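Local coordinates for protein ribonuclease VapC (Haemophilus influenzae, PDB 6NKL) that probably acts as the toxic, magnesium-dependent ribonuclease of a toxin-antitoxin system, cleaving RNA with a PIN domain, at residues I2-T7 / A103-S108; L79-W84 / I95-L100. One frame throughout, in Å; residues are numbered along the deposited sequence.

Contact 1 (I2-T7 / A103-S108)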
loop_
_atom_site.group_PDB
_atom_site.type_symbol
_atom_site.label_atom_id
_atom_site.label_comp_id
_atom_site.label_asym_id
_atom_site.label_seq_id
_atom_site.Cartn_x
_atom_site.Cartn_y
_atom_site.Cartn_z
ATOM N N ILE B 2 -15.564 0.967 13.680
ATOM C CA ILE B 2 -14.234 1.449 13.343
ATOM C C ILE B 2 -14.380 2.511 12.273
ATOM O O ILE B 2 -14.856 2.227 11.169
ATOM C CB ILE B 2 -13.320 0.321 12.867
ATOM C CG1 ILE B 2 -13.084 -0.697 13.985
ATOM C CG2 ILE B 2 -12.007 0.936 12.379
ATOM C CD1 ILE B 2 -12.406 -1.951 13.488
ATOM N N TYR B 3 -13.998 3.730 12.628
ATOM C CA TYR B 3 -13.962 4.882 11.742
ATOM C C TYR B 3 -12.511 5.175 11.342
ATOM O O TYR B 3 -11.681 5.543 12.192
ATOM C CB TYR B 3 -14.573 6.088 12.463
ATOM C CG TYR B 3 -16.087 6.012 12.690
ATOM C CD1 TYR B 3 -16.969 6.284 11.655
ATOM C CD2 TYR B 3 -16.626 5.702 13.940
ATOM C CE1 TYR B 3 -18.339 6.223 11.844
ATOM C CE2 TYR B 3 -18.019 5.647 14.131
ATOM C CZ TYR B 3 -18.856 5.920 13.078
ATOM O OH TYR B 3 -20.226 5.862 13.205
ATOM N N MET B 4 -12.217 5.068 10.049
ATOM C CA MET B 4 -10.868 5.283 9.513
ATOM C C MET B 4 -10.830 6.643 8.819
ATOM O O MET B 4 -11.488 6.848 7.800
ATOM C CB MET B 4 -10.473 4.162 8.547
ATOM C CG MET B 4 -9.103 4.353 7.843
ATOM S SD MET B 4 -8.577 2.928 6.864
ATOM C CE MET B 4 -8.058 1.791 8.172
ATOM N N LEU B 5 -10.056 7.561 9.366
ATOM C CA LEU B 5 -9.920 8.885 8.785
ATOM C C LEU B 5 -8.903 8.819 7.657
ATOM O O LEU B 5 -7.746 8.428 7.879
ATOM C CB LEU B 5 -9.461 9.902 9.821
ATOM C CG LEU B 5 -10.126 9.929 11.186
ATOM C CD1 LEU B 5 -9.610 11.177 11.868
ATOM C CD2 LEU B 5 -11.599 9.942 11.054
ATOM N N ASP B 6 -9.323 9.224 6.471
ATOM C CA ASP B 6 -8.433 9.199 5.327
ATOM C C ASP B 6 -7.517 10.429 5.366
ATOM O O ASP B 6 -7.627 11.304 6.224
ATOM C CB ASP B 6 -9.251 9.087 4.043
ATOM C CG ASP B 6 -9.655 10.435 3.453
ATOM O OD1 ASP B 6 -9.741 11.446 4.202
ATOM O OD2 ASP B 6 -9.915 10.464 2.205
ATOM N N THR B 7 -6.610 10.512 4.405
ATOM C CA THR B 7 -5.624 11.591 4.397
ATOM C C THR B 7 -6.270 12.952 4.160
ATOM O O THR B 7 -5.830 13.951 4.730
ATOM C CB THR B 7 -4.587 11.301 3.317
ATOM O OG1 THR B 7 -4.081 9.971 3.493
ATOM C CG2 THR B 7 -3.456 12.318 3.358
ATOM N N ALA B 103 -8.952 2.879 0.872
ATOM C CA ALA B 103 -10.295 2.315 0.742
ATOM C C ALA B 103 -10.282 0.815 1.002
ATOM O O ALA B 103 -11.128 0.285 1.738
ATOM C CB ALA B 103 -10.862 2.625 -0.647
ATOM N N CYS B 104 -9.322 0.106 0.403
ATOM C CA CYS B 104 -9.262 -1.335 0.590
ATOM C C CYS B 104 -8.917 -1.681 2.029
ATOM O O CYS B 104 -9.367 -2.710 2.542
ATOM C CB CYS B 104 -8.238 -1.950 -0.372
ATOM S SG CYS B 104 -8.782 -1.781 -2.083
ATOM N N HIS B 105 -8.096 -0.859 2.689
ATOM C CA HIS B 105 -7.868 -1.065 4.115
ATOM C C HIS B 105 -9.180 -1.015 4.889
ATOM O O HIS B 105 -9.491 -1.919 5.676
ATOM C CB HIS B 105 -6.916 -0.034 4.648
ATOM C CG HIS B 105 -6.168 -0.484 5.857
ATOM N ND1 HIS B 105 -5.005 0.130 6.281
ATOM C CD2 HIS B 105 -6.414 -1.480 6.743
ATOM C CE1 HIS B 105 -4.550 -0.497 7.354
ATOM N NE2 HIS B 105 -5.395 -1.461 7.667
ATOM N N ALA B 106 -9.970 0.033 4.670
ATOM C CA ALA B 106 -11.279 0.097 5.310
ATOM C C ALA B 106 -12.129 -1.129 4.962
ATOM O O ALA B 106 -12.751 -1.722 5.845
ATOM C CB ALA B 106 -12.001 1.380 4.903
ATOM N N LEU B 107 -12.150 -1.541 3.689
ATOM C CA LEU B 107 -12.892 -2.756 3.333
ATOM C C LEU B 107 -12.411 -3.949 4.144
ATOM O O LEU B 107 -13.210 -4.747 4.636
ATOM C CB LEU B 107 -12.750 -3.067 1.846
ATOM C CG LEU B 107 -13.521 -2.168 0.892
ATOM C CD1 LEU B 107 -13.101 -2.534 -0.487
ATOM C CD2 LEU B 107 -15.038 -2.373 1.057
ATOM N N SER B 108 -11.104 -4.076 4.316
ATOM C CA SER B 108 -10.555 -5.243 4.982
ATOM C C SER B 108 -10.901 -5.275 6.457
ATOM O O SER B 108 -10.811 -6.333 7.077
ATOM C CB SER B 108 -9.027 -5.278 4.845
ATOM O OG SER B 108 -8.451 -4.265 5.664
#

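Contact 2 (L79-W84 / I95-L100)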
loop_
_atom_site.group_PDB
_atom_site.type_symbol
_atom_site.label_atom_id
_atom_site.label_comp_id
_atom_site.label_asym_id
_atom_site.label_seq_id
_atom_site.Cartn_x
_atom_site.Cartn_y
_atom_site.Cartn_z
ATOM N N LEU B 79 -6.643 -8.940 -1.090
ATOM C CA LEU B 79 -7.792 -9.467 -1.822
ATOM C C LEU B 79 -8.664 -8.339 -2.339
ATOM O O LEU B 79 -9.053 -8.330 -3.514
ATOM C CB LEU B 79 -8.596 -10.421 -0.923
ATOM C CG LEU B 79 -7.727 -11.530 -0.290
ATOM C CD1 LEU B 79 -8.486 -12.404 0.679
ATOM C CD2 LEU B 79 -7.067 -12.403 -1.391
ATOM N N HIS B 80 -8.970 -7.356 -1.474
ATOM C CA HIS B 80 -9.811 -6.243 -1.914
ATOM C C HIS B 80 -9.105 -5.384 -2.938
ATOM O O HIS B 80 -9.734 -4.886 -3.879
ATOM C CB HIS B 80 -10.232 -5.376 -0.734
ATOM C CG HIS B 80 -11.215 -6.037 0.177
ATOM N ND1 HIS B 80 -12.558 -6.107 -0.116
ATOM C CD2 HIS B 80 -11.053 -6.640 1.381
ATOM C CE1 HIS B 80 -13.181 -6.739 0.862
ATOM N NE2 HIS B 80 -12.290 -7.077 1.778
ATOM N N TYR B 81 -7.813 -5.124 -2.739
ATOM C CA TYR B 81 -7.098 -4.304 -3.710
ATOM C C TYR B 81 -7.069 -4.978 -5.079
ATOM O O TYR B 81 -7.276 -4.320 -6.097
ATOM C CB TYR B 81 -5.687 -4.023 -3.222
ATOM C CG TYR B 81 -4.893 -3.104 -4.120
ATOM C CD1 TYR B 81 -4.804 -1.754 -3.851
ATOM C CD2 TYR B 81 -4.231 -3.586 -5.228
ATOM C CE1 TYR B 81 -4.072 -0.915 -4.667
ATOM C CE2 TYR B 81 -3.483 -2.750 -6.037
ATOM C CZ TYR B 81 -3.421 -1.424 -5.761
ATOM O OH TYR B 81 -2.661 -0.592 -6.570
ATOM N N GLY B 82 -6.825 -6.297 -5.124
ATOM C CA GLY B 82 -6.806 -6.986 -6.406
ATOM C C GLY B 82 -8.127 -6.891 -7.149
ATOM O O GLY B 82 -8.155 -6.699 -8.365
ATOM N N LYS B 83 -9.244 -7.046 -6.432
ATOM C CA LYS B 83 -10.546 -6.963 -7.083
ATOM C C LYS B 83 -10.773 -5.577 -7.647
ATOM O O LYS B 83 -11.146 -5.418 -8.811
ATOM C CB LYS B 83 -11.662 -7.308 -6.094
ATOM C CG LYS B 83 -13.045 -7.367 -6.724
ATOM C CD LYS B 83 -14.161 -7.079 -5.706
ATOM C CE LYS B 83 -13.979 -7.932 -4.449
ATOM N NZ LYS B 83 -14.958 -7.597 -3.352
ATOM N N TRP B 84 -10.543 -4.549 -6.826
ATOM C CA TRP B 84 -10.956 -3.212 -7.210
ATOM C C TRP B 84 -9.953 -2.568 -8.150
ATOM O O TRP B 84 -10.349 -1.824 -9.049
ATOM C CB TRP B 84 -11.196 -2.357 -5.946
ATOM C CG TRP B 84 -12.509 -2.729 -5.345
ATOM C CD1 TRP B 84 -12.736 -3.425 -4.195
ATOM C CD2 TRP B 84 -13.786 -2.469 -5.915
ATOM N NE1 TRP B 84 -14.085 -3.600 -4.005
ATOM C CE2 TRP B 84 -14.753 -3.030 -5.057
ATOM C CE3 TRP B 84 -14.204 -1.823 -7.073
ATOM C CZ2 TRP B 84 -16.127 -2.958 -5.320
ATOM C CZ3 TRP B 84 -15.572 -1.742 -7.339
ATOM C CH2 TRP B 84 -16.518 -2.318 -6.470
ATOM N N ILE B 95 -9.363 6.700 -9.262
ATOM C CA ILE B 95 -8.990 6.772 -7.850
ATOM C C ILE B 95 -7.473 6.712 -7.730
ATOM O O ILE B 95 -6.844 5.820 -8.303
ATOM C CB ILE B 95 -9.655 5.637 -7.053
ATOM C CG1 ILE B 95 -11.169 5.776 -7.195
ATOM C CG2 ILE B 95 -9.225 5.693 -5.595
ATOM C CD1 ILE B 95 -11.974 4.742 -6.470
ATOM N N GLY B 96 -6.882 7.654 -6.980
ATOM C CA GLY B 96 -5.442 7.622 -6.763
ATOM C C GLY B 96 -4.989 6.356 -6.050
ATOM O O GLY B 96 -5.753 5.712 -5.314
ATOM N N ASN B 97 -3.704 5.999 -6.240
ATOM C CA ASN B 97 -3.240 4.701 -5.750
ATOM C C ASN B 97 -3.293 4.639 -4.237
ATOM O O ASN B 97 -3.746 3.636 -3.671
ATOM C CB ASN B 97 -1.828 4.358 -6.222
ATOM C CG ASN B 97 -1.463 2.830 -5.972
ATOM O OD1 ASN B 97 -0.338 2.494 -5.563
ATOM N ND2 ASN B 97 -2.433 1.935 -6.193
ATOM N N ASN B 98 -2.846 5.695 -3.559
ATOM C CA ASN B 98 -2.868 5.677 -2.102
ATOM C C ASN B 98 -4.296 5.763 -1.569
ATOM O O ASN B 98 -4.616 5.137 -0.554
ATOM C CB ASN B 98 -2.009 6.801 -1.537
ATOM C CG ASN B 98 -0.525 6.443 -1.531
ATOM O OD1 ASN B 98 -0.167 5.265 -1.586
ATOM N ND2 ASN B 98 0.336 7.446 -1.440
ATOM N N ASP B 99 -5.175 6.513 -2.247
ATOM C CA ASP B 99 -6.584 6.509 -1.866
ATOM C C ASP B 99 -7.172 5.116 -2.012
ATOM O O ASP B 99 -7.985 4.682 -1.190
ATOM C CB ASP B 99 -7.372 7.494 -2.715
ATOM C CG ASP B 99 -7.245 8.958 -2.213
ATOM O OD1 ASP B 99 -6.801 9.181 -1.042
ATOM O OD2 ASP B 99 -7.618 9.885 -2.996
ATOM N N LEU B 100 -6.757 4.390 -3.047
ATOM C CA LEU B 100 -7.280 3.044 -3.246
ATOM C C LEU B 100 -6.819 2.108 -2.147
ATOM O O LEU B 100 -7.609 1.315 -1.631
ATOM C CB LEU B 100 -6.837 2.489 -4.588
ATOM C CG LEU B 100 -7.356 1.104 -4.944
ATOM C CD1 LEU B 100 -8.877 1.110 -4.965
ATOM C CD2 LEU B 100 -6.808 0.711 -6.299
#

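Contact 1 (I2-T7 / A103-S108)
Met-4, on strand 2-5, reaches across to one turn of helix 97-109 and makes every contact between the two segments, touching His-105 and Ala-106. The CA atoms of Met-4 and Ala-106 lie 6.7 Å apart, close enough for one methionine side chain to bridge strand and helix. From CB the chain runs straight out from the strand: CG is anti to the backbone N (chi1 176°), and the second torsion is also extended, which carries SD to the helix. There SD lies 3.9 Å from the backbone N of Ala-106 and 4.2 Å from Ala-106 CB, while His-105 CB is a neighbour at 4.1 Å. A bend at chi3 (-75°) then turns the terminal methyl over the imidazole. CE sits 3.9 Å from the centroid of the His-105 ring, only 14° off its normal, a CH-pi contact over one face; SD approaches the same ring obliquely. Strand 2-5 is the central strand of the parallel sheet of the PIN domain, and Met-4 belongs to the hydrophobic layer between that sheet and the helix packed on it, flanked by Val-35 and Leu-113 of the neighbouring strands. The ring under the methyl has a polar tie as well: His-105 ND1 is hydrogen-bonded to Ser-37 OG on strand 33-37. One turn further along the helix, Ser-108 OG donates to the backbone O of His-105 at 2.6 Å.

Contact 2 (L79-W84 / I95-L100)
The backbones come nearest at Tyr-81, within helix 75-89, and Leu-100, in the first turn of helix 97-109, their CA atoms 7.4 Å apart; Gly-96 is the N-cap of the second helix. Side chains bridge this gap. A chi1 of -176° swings the Tyr-81 ring away from its own N and toward the start of the other helix, where Asn-97 meets its hydroxyl edge. Asn-97 ND2 donates to Tyr-81 OH at 2.6 Å, a short but bent bond (143° at the hydrogen) that stays near the amide plane although ring and amide are turned 74° apart. Leu-100 crosses the tyrosine at about a right angle, placing CD2 3.6 Å from Tyr-81 CE1, while its other methyl, CD1, lies 4.3 Å from Trp-84 CB. Tyr-81 OH is also hydrogen-bonded to Asn-98 ND2 of the second subunit, and Asn-97 OD1 to Asn-97 ND2 of that subunit, so the polar end continues into the dimer interface. Asp-99 forms a salt bridge outside the two segments, with a basic side chain of another protein chain. The arrangement is the packing of two successive helices of the PIN domain, the second of which carries the predicted metal ligand Asp-99.

From the N terminus, strand 2-5 comes first and is joined by strand 33-37 before residues 103-108 pack on it; contact 1 thus closes a long, mostly helical loop. Contact 2 lies nested inside it, closing the short connection from helix 75-89 to helix 97-109. Both use helix 97-109: contact 2 joins its first turn to the preceding helix, contact 1 its later turns to the central strand, giving a layered order of sheet, helix, helix. Those later turns also touch helix 75-89, Cys-104 SG packing 3.4 Å from Tyr-81 CA; the centres are about 12 Å apart. Of the predicted magnesium ligands, Asp-6 directly follows the strand and Asp-99 lies in the first turn of the shared helix.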